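Local coordinates for protein ATP-dependent helicase FUN30 (Saccharomyces cerevisiae S288c, PDB 5GN1) that remodels nucleosomes using the energy of ATP hydrolysis, as a SNF2/RAD54-family helicase required for DNA repair and heterochromatin organization, at residues C56-N59 against A60-K64; E75-R78 against M79-D82; E146-K149 against E150-Y154. One frame throughout, in Å; residues are numbered along the deposited sequence.

Contact 1: residues C56-N59 against A60-K64; sequences CELN and AIQKK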
loop_
_atom_site.group_PDB
_atom_site.type_symbol
_atom_site.label_atom_id
_atom_site.label_comp_id
_atom_site.label_asym_id
_atom_site.label_seq_id
_atom_site.Cartn_x
_atom_site.Cartn_y
_atom_site.Cartn_z
ATOM N N CYS A 56 6.693 8.253 10.580
ATOM C CA CYS A 56 6.110 9.119 9.568
ATOM C C CYS A 56 4.891 9.789 10.186
ATOM O O CYS A 56 4.301 9.270 11.134
ATOM C CB CYS A 56 5.692 8.319 8.285
ATOM S SG CYS A 56 6.930 7.096 7.769
ATOM N N GLU A 57 4.456 10.876 9.619
ATOM C CA GLU A 57 3.260 11.492 10.105
ATOM C C GLU A 57 2.183 11.420 9.046
ATOM O O GLU A 57 2.459 11.307 7.901
ATOM C CB GLU A 57 3.499 12.967 10.338
ATOM C CG GLU A 57 4.366 13.404 11.518
ATOM C CD GLU A 57 3.780 13.103 12.904
ATOM O OE1 GLU A 57 4.522 12.656 13.741
ATOM O OE2 GLU A 57 2.603 13.310 13.158
ATOM N N LEU A 58 0.955 11.498 9.479
ATOM C CA LEU A 58 -0.179 11.683 8.586
ATOM C C LEU A 58 -0.172 13.112 8.053
ATOM O O LEU A 58 -0.258 14.065 8.832
ATOM C CB LEU A 58 -1.487 11.410 9.333
ATOM C CG LEU A 58 -1.783 10.013 9.893
ATOM C CD1 LEU A 58 -2.912 10.059 10.925
ATOM C CD2 LEU A 58 -2.160 9.072 8.745
ATOM N N ASN A 59 -0.087 13.286 6.739
ATOM C CA ASN A 59 -0.220 14.645 6.242
ATOM C C ASN A 59 -1.687 15.088 6.360
ATOM O O ASN A 59 -2.542 14.379 6.909
ATOM C CB ASN A 59 0.376 14.762 4.835
ATOM C CG ASN A 59 -0.505 14.158 3.721
ATOM O OD1 ASN A 59 -1.623 13.688 3.935
ATOM N ND2 ASN A 59 0.039 14.162 2.511
ATOM N N ALA A 60 -1.978 16.300 5.890
ATOM C CA ALA A 60 -3.313 16.866 6.085
ATOM C C ALA A 60 -4.383 16.029 5.389
ATOM O O ALA A 60 -5.431 15.729 5.977
ATOM C CB ALA A 60 -3.350 18.307 5.579
ATOM N N ILE A 61 -4.136 15.652 4.130
ATOM C CA ILE A 61 -5.093 14.843 3.377
ATOM C C ILE A 61 -5.331 13.509 4.069
ATOM O O ILE A 61 -6.474 13.041 4.169
ATOM C CB ILE A 61 -4.603 14.624 1.934
ATOM C CG1 ILE A 61 -4.098 15.919 1.303
ATOM C CG2 ILE A 61 -5.706 13.985 1.105
ATOM C CD1 ILE A 61 -3.180 15.672 0.106
ATOM N N GLN A 62 -4.252 12.866 4.547
ATOM C CA GLN A 62 -4.389 11.593 5.248
ATOM C C GLN A 62 -5.149 11.756 6.554
ATOM O O GLN A 62 -5.959 10.896 6.916
ATOM C CB GLN A 62 -3.013 10.986 5.544
ATOM C CG GLN A 62 -2.180 10.603 4.330
ATOM C CD GLN A 62 -0.777 10.199 4.748
ATOM O OE1 GLN A 62 0.131 11.035 4.797
ATOM N NE2 GLN A 62 -0.610 8.934 5.115
ATOM N N LYS A 63 -4.871 12.831 7.295
ATOM C CA LYS A 63 -5.561 13.052 8.562
ATOM C C LYS A 63 -7.071 13.122 8.356
ATOM O O LYS A 63 -7.835 12.542 9.133
ATOM C CB LYS A 63 -5.042 14.334 9.219
ATOM C CG LYS A 63 -4.929 14.270 10.742
ATOM C CD LYS A 63 -4.275 15.539 11.312
ATOM C CE LYS A 63 -2.953 15.895 10.593
ATOM N NZ LYS A 63 -1.755 15.095 11.035
ATOM N N LYS A 64 -7.515 13.826 7.309
ATOM C CA LYS A 64 -8.945 13.914 7.010
ATOM C C LYS A 64 -9.540 12.539 6.727
ATOM O O LYS A 64 -10.606 12.189 7.252
ATOM C CB LYS A 64 -9.174 14.853 5.824
ATOM C CG LYS A 64 -8.993 16.335 6.166
ATOM C CD LYS A 64 -9.692 17.232 5.141
ATOM C CE LYS A 64 -9.343 18.704 5.335
ATOM N NZ LYS A 64 -10.009 19.569 4.317
HETATM O O HOH W 1 1.943 8.628 6.413
#
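Gln-62 OE1 accepts two backbone N-H groups, from Asn-59 N at 3.0 Å and from Gly-185. The bond from Asn-59 is almost straight, 173° at the hydrogen, but its donor stands above the carbonyl plane of the glutamine amide. In return Asn-59 OD1 takes the N-H of Gln-62, with 2.8 Å between Asn-59 OD1 and Gln-62 N. This reciprocal pair is a capping box at the N-cap of helix 60-82, the two side-chain amide planes 82° apart. Asparagine suits the place because its short side chain, with CG lodged between backbone N and carbonyl carbon (chi1 76°), brings OD1 back over the first turn; glutamine adds the reach to return to the N-cap backbone. Lys-63, its chain bent at both chi3 and chi4, curls back so that NZ donates to Leu-58 O at 2.9 Å. Leu-58 lays CD2 against Gln-62 CB at 3.8 Å, while a water links Glu-57 O to Gln-62 NE2. NE2 also donates to Ala-110 O, so both ends of this buried amide are satisfied. The turn leads from edge strand 49-56 into the helix, with Leu-58 against Thr-311 of strand 304-311 and Gln-62 tied to the start of helix 185-200.

Contact 2: residues E75-R78 against M79-D82; sequences EHKR and MIKD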
loop_
_atom_site.group_PDB
_atom_site.type_symbol
_atom_site.label_atom_id
_atom_site.label_comp_id
_atom_site.label_asym_id
_atom_site.label_seq_id
_atom_site.Cartn_x
_atom_site.Cartn_y
_atom_site.Cartn_z
ATOM N N GLU A 75 -19.063 4.914 15.204
ATOM C CA GLU A 75 -20.465 4.599 14.935
ATOM C C GLU A 75 -20.689 3.097 14.876
ATOM O O GLU A 75 -21.723 2.599 15.339
ATOM C CB GLU A 75 -20.907 5.265 13.633
ATOM C CG GLU A 75 -20.876 6.773 13.708
ATOM C CD GLU A 75 -20.931 7.423 12.352
ATOM O OE1 GLU A 75 -20.902 6.701 11.330
ATOM O OE2 GLU A 75 -21.001 8.669 12.309
ATOM N N HIS A 76 -19.721 2.356 14.315
ATOM C CA HIS A 76 -19.826 0.900 14.246
ATOM C C HIS A 76 -19.703 0.278 15.629
ATOM O O HIS A 76 -20.483 -0.609 15.993
ATOM C CB HIS A 76 -18.758 0.346 13.282
ATOM C CG HIS A 76 -18.667 -1.151 13.246
ATOM N ND1 HIS A 76 -17.603 -1.843 13.780
ATOM C CD2 HIS A 76 -19.487 -2.089 12.706
ATOM C CE1 HIS A 76 -17.777 -3.141 13.596
ATOM N NE2 HIS A 76 -18.910 -3.317 12.942
ATOM N N LYS A 77 -18.755 0.742 16.402
ATOM C CA LYS A 77 -18.537 0.173 17.711
ATOM C C LYS A 77 -19.656 0.443 18.716
ATOM O O LYS A 77 -19.892 -0.329 19.595
ATOM C CB LYS A 77 -17.183 0.577 18.220
ATOM C CG LYS A 77 -16.735 -0.167 19.436
ATOM C CD LYS A 77 -16.355 -1.581 19.135
ATOM C CE LYS A 77 -16.072 -2.285 20.428
ATOM N NZ LYS A 77 -15.849 -3.715 20.279
ATOM N N ARG A 78 -20.348 1.531 18.548
ATOM C CA ARG A 78 -21.465 1.824 19.438
ATOM C C ARG A 78 -22.693 0.999 19.070
ATOM O O ARG A 78 -23.420 0.541 19.959
ATOM C CB ARG A 78 -21.781 3.320 19.409
ATOM C CG ARG A 78 -20.718 4.169 20.118
ATOM C CD ARG A 78 -21.236 5.561 20.426
ATOM N NE ARG A 78 -21.603 6.283 19.211
ATOM C CZ ARG A 78 -20.838 7.196 18.620
ATOM N NH1 ARG A 78 -19.660 7.525 19.144
ATOM N NH2 ARG A 78 -21.264 7.790 17.513
ATOM N N MET A 79 -22.943 0.818 17.768
ATOM C CA MET A 79 -23.905 -0.185 17.315
ATOM C C MET A 79 -23.586 -1.551 17.902
ATOM O O MET A 79 -24.426 -2.169 18.561
ATOM C CB MET A 79 -23.921 -0.250 15.787
ATOM C CG MET A 79 -24.642 -1.462 15.211
ATOM S SD MET A 79 -24.806 -1.260 13.440
ATOM C CE MET A 79 -23.167 -1.780 12.878
ATOM N N ILE A 80 -22.350 -2.019 17.712
ATOM C CA ILE A 80 -21.936 -3.349 18.156
ATOM C C ILE A 80 -22.192 -3.577 19.632
ATOM O O ILE A 80 -22.369 -4.724 20.075
ATOM C CB ILE A 80 -20.450 -3.557 17.781
ATOM C CG1 ILE A 80 -20.360 -3.971 16.322
ATOM C CG2 ILE A 80 -19.776 -4.602 18.644
ATOM C CD1 ILE A 80 -21.051 -5.280 16.050
ATOM N N LYS A 81 -22.205 -2.518 20.424
ATOM C CA LYS A 81 -22.441 -2.717 21.848
ATOM C C LYS A 81 -23.611 -2.116 22.530
ATOM O O LYS A 81 -23.889 -2.451 23.637
ATOM C CB LYS A 81 -21.080 -2.404 22.592
ATOM C CG LYS A 81 -19.894 -3.266 22.167
ATOM C CD LYS A 81 -20.227 -4.716 22.417
ATOM C CE LYS A 81 -20.271 -5.003 23.913
ATOM N NZ LYS A 81 -20.430 -6.428 24.322
ATOM N N ASP A 82 -24.329 -1.247 21.847
ATOM C CA ASP A 82 -25.531 -0.651 22.405
ATOM C C ASP A 82 -26.701 -0.573 21.433
ATOM O O ASP A 82 -27.822 -0.320 21.879
ATOM C CB ASP A 82 -25.239 0.775 22.914
ATOM C CG ASP A 82 -23.864 0.901 23.587
ATOM O OD1 ASP A 82 -23.524 0.054 24.455
ATOM O OD2 ASP A 82 -23.121 1.853 23.268
#
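Apolar contact centres on the His-76 ring, which Ile-80 overlies from one turn further along the helix. Ile-80 CG1 sits over one face in a CH-pi contact, 4.0 Å from the ring centroid of His-76 and 21° off the ring normal, displaced toward the rim. The two side chains run side by side in the same direction, and the CG1 branch of isoleucine presents C-H groups to the flat face of the ring. Met-79 brings its terminal methyl to the same imidazole, its CE lying 3.7 Å from His-76 CD2. That approach depends on a methionine chain extended through chi2 and then bent at chi3 (81°), which turns the methyl back toward the histidine.

These residues belong to the last turns of helix 60-82, in the RecA-like ATPase part of this SNF2-family protein, where the helix packs on helix 345-359. Its backbone bonds are regular at first: Ile-80 N donates to His-76 O at 2.9 Å. Nearer the end, Lys-81 N divides weakly between Lys-77 O and Arg-78 O, whereas Asp-82 N reaches Arg-78 O at 2.8 Å.

Two polar ends are held by helix 345-359: His-76 ND1 is hydrogen-bonded to Glu-352, and Lys-77 NZ forms a salt bridge with Asp-353; a long, flexible lysine suits a partner on another helix. Arg-78 NE makes a long, weak ion pair with Glu-84.

Contact 3: residues E146-K149 against E150-Y154; sequences EYIK and EDMSY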
loop_
_atom_site.group_PDB
_atom_site.type_symbol
_atom_site.label_atom_id
_atom_site.label_comp_id
_atom_site.label_asym_id
_atom_site.label_seq_id
_atom_site.Cartn_x
_atom_site.Cartn_y
_atom_site.Cartn_z
ATOM N N GLU A 146 -25.297 4.002 -15.556
ATOM C CA GLU A 146 -25.228 3.716 -14.140
ATOM C C GLU A 146 -24.420 2.463 -13.847
ATOM O O GLU A 146 -24.164 2.177 -12.676
ATOM C CB GLU A 146 -26.651 3.639 -13.586
ATOM C CG GLU A 146 -27.361 4.966 -13.802
ATOM C CD GLU A 146 -26.568 6.122 -13.203
ATOM O OE1 GLU A 146 -26.595 6.276 -11.964
ATOM O OE2 GLU A 146 -25.895 6.852 -13.964
ATOM N N TYR A 147 -23.971 1.743 -14.880
ATOM C CA TYR A 147 -23.115 0.576 -14.698
ATOM C C TYR A 147 -21.640 0.973 -14.633
ATOM O O TYR A 147 -20.946 0.609 -13.676
ATOM C CB TYR A 147 -23.355 -0.460 -15.814
ATOM C CG TYR A 147 -24.675 -1.231 -15.691
ATOM C CD1 TYR A 147 -25.604 -0.914 -14.702
ATOM C CD2 TYR A 147 -24.976 -2.287 -16.551
ATOM C CE1 TYR A 147 -26.800 -1.607 -14.589
ATOM C CE2 TYR A 147 -26.173 -2.996 -16.436
ATOM C CZ TYR A 147 -27.075 -2.651 -15.450
ATOM O OH TYR A 147 -28.260 -3.335 -15.316
ATOM N N ILE A 148 -21.152 1.726 -15.624
ATOM C CA ILE A 148 -19.762 2.177 -15.585
ATOM C C ILE A 148 -19.521 3.078 -14.380
ATOM O O ILE A 148 -18.446 3.044 -13.765
ATOM C CB ILE A 148 -19.384 2.883 -16.896
ATOM C CG1 ILE A 148 -19.611 1.930 -18.054
ATOM C CG2 ILE A 148 -17.956 3.412 -16.854
ATOM C CD1 ILE A 148 -18.565 0.892 -18.109
ATOM N N LYS A 149 -20.513 3.895 -14.023
ATOM C CA LYS A 149 -20.333 4.815 -12.907
ATOM C C LYS A 149 -20.346 4.071 -11.582
ATOM O O LYS A 149 -19.605 4.424 -10.658
ATOM C CB LYS A 149 -21.409 5.900 -12.925
ATOM C CG LYS A 149 -21.174 6.996 -11.902
ATOM C CD LYS A 149 -22.307 8.013 -11.865
ATOM C CE LYS A 149 -22.543 8.511 -10.441
ATOM N NZ LYS A 149 -23.590 9.572 -10.377
ATOM N N GLU A 150 -21.184 3.041 -11.463
ATOM C CA GLU A 150 -21.128 2.206 -10.271
ATOM C C GLU A 150 -19.777 1.510 -10.157
ATOM O O GLU A 150 -19.228 1.397 -9.059
ATOM C CB GLU A 150 -22.256 1.179 -10.282
ATOM C CG GLU A 150 -22.550 0.593 -8.913
ATOM C CD GLU A 150 -23.580 -0.520 -8.968
ATOM O OE1 GLU A 150 -23.923 -0.955 -10.092
ATOM O OE2 GLU A 150 -24.048 -0.952 -7.890
ATOM N N ASP A 151 -19.236 1.027 -11.282
ATOM C CA ASP A 151 -17.902 0.432 -11.282
ATOM C C ASP A 151 -16.860 1.438 -10.812
ATOM O O ASP A 151 -15.999 1.118 -9.984
ATOM C CB ASP A 151 -17.541 -0.081 -12.681
ATOM C CG ASP A 151 -18.135 -1.459 -12.987
ATOM O OD1 ASP A 151 -18.947 -1.972 -12.181
ATOM O OD2 ASP A 151 -17.797 -2.017 -14.051
ATOM N N MET A 152 -16.916 2.660 -11.348
ATOM C CA MET A 152 -15.972 3.700 -10.948
ATOM C C MET A 152 -16.108 4.058 -9.473
ATOM O O MET A 152 -15.103 4.307 -8.802
ATOM C CB MET A 152 -16.167 4.938 -11.814
ATOM C CG MET A 152 -15.636 4.788 -13.220
ATOM S SD MET A 152 -16.094 6.217 -14.228
ATOM C CE MET A 152 -15.228 5.846 -15.727
ATOM N N SER A 153 -17.336 4.100 -8.950
ATOM C CA SER A 153 -17.536 4.485 -7.551
ATOM C C SER A 153 -16.803 3.569 -6.575
ATOM O O SER A 153 -16.547 3.978 -5.440
ATOM C CB SER A 153 -19.020 4.499 -7.193
ATOM O OG SER A 153 -19.479 3.215 -6.787
ATOM N N TYR A 154 -16.480 2.346 -6.979
ATOM C CA TYR A 154 -15.752 1.419 -6.122
ATOM C C TYR A 154 -14.251 1.432 -6.359
ATOM O O TYR A 154 -13.527 0.709 -5.666
ATOM C CB TYR A 154 -16.276 0.001 -6.309
ATOM C CG TYR A 154 -17.674 -0.168 -5.784
ATOM C CD1 TYR A 154 -17.928 -0.139 -4.419
ATOM C CD2 TYR A 154 -18.742 -0.345 -6.649
ATOM C CE1 TYR A 154 -19.210 -0.291 -3.932
ATOM C CE2 TYR A 154 -20.027 -0.498 -6.170
ATOM C CZ TYR A 154 -20.255 -0.467 -4.820
ATOM O OH TYR A 154 -21.539 -0.624 -4.359
#
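Ile-148 meets Met-152 one turn along the helix, its CG2 methyl lying 3.8 Å from Met-152 CE. The two chains slant across each other on one side of helix 145-153, a short helix packed beside helices 123-133 and 157-166. Isoleucine offers a branch: with CG2 set opposite the backbone N and CG1 opposite the carbonyl carbon (chi1 -58°), the CG2 methyl can touch the end of the methionine. Met-152, extended beyond CG, is long and slender enough to reach both flanking helices, touching Met-129 on one and Leu-160 and Leu-163 on the other, while Ile-148 touches Ile-133.

Regular i to i+4 backbone bonds underlie this pairing. Met-152 N donates to Ile-148 O at 2.9 Å, and Asp-151 N to Tyr-147 O at 3.0 Å, whereas the bond from Glu-150 N to Glu-146 O is weak. Lys-149 stretches away from the helix to place NZ by Thr-127 OG1, to which it is hydrogen-bonded, and its side chain touches Ser-130.

At the far end Ser-153 adds a side-chain bond to the backbone. Its N donates to Lys-149 O at 2.9 Å, and its hydroxyl turns back along the helix to the carbonyl of Glu-150. With an alanine here the hydroxyl is gone, and Glu-150 O is likely to lose this side-chain partner. Serine is short enough for this bond: chi1 of 86° puts OG between backbone N and carbonyl carbon, with Ser-153 OG 2.9 Å from Glu-150 O.

Contacts 1 and 2 occupy the two ends of one helix, 60-82: the first fixes its start beside the sheet, and the second lies in its closing turns, with the centres about 26 Å apart. Contact 3 belongs to the separate short helix 145-153, about 28 Å from contact 1 and 30 Å from contact 2, centre to centre. None touches another; the closest approach, between contacts 1 and 2, is about 12 Å between nearest atoms. Contact 1 adjoins the parallel sheet of this RecA-like C-terminal ATPase part, whereas contacts 2 and 3 lie among helices farther from the chain centre.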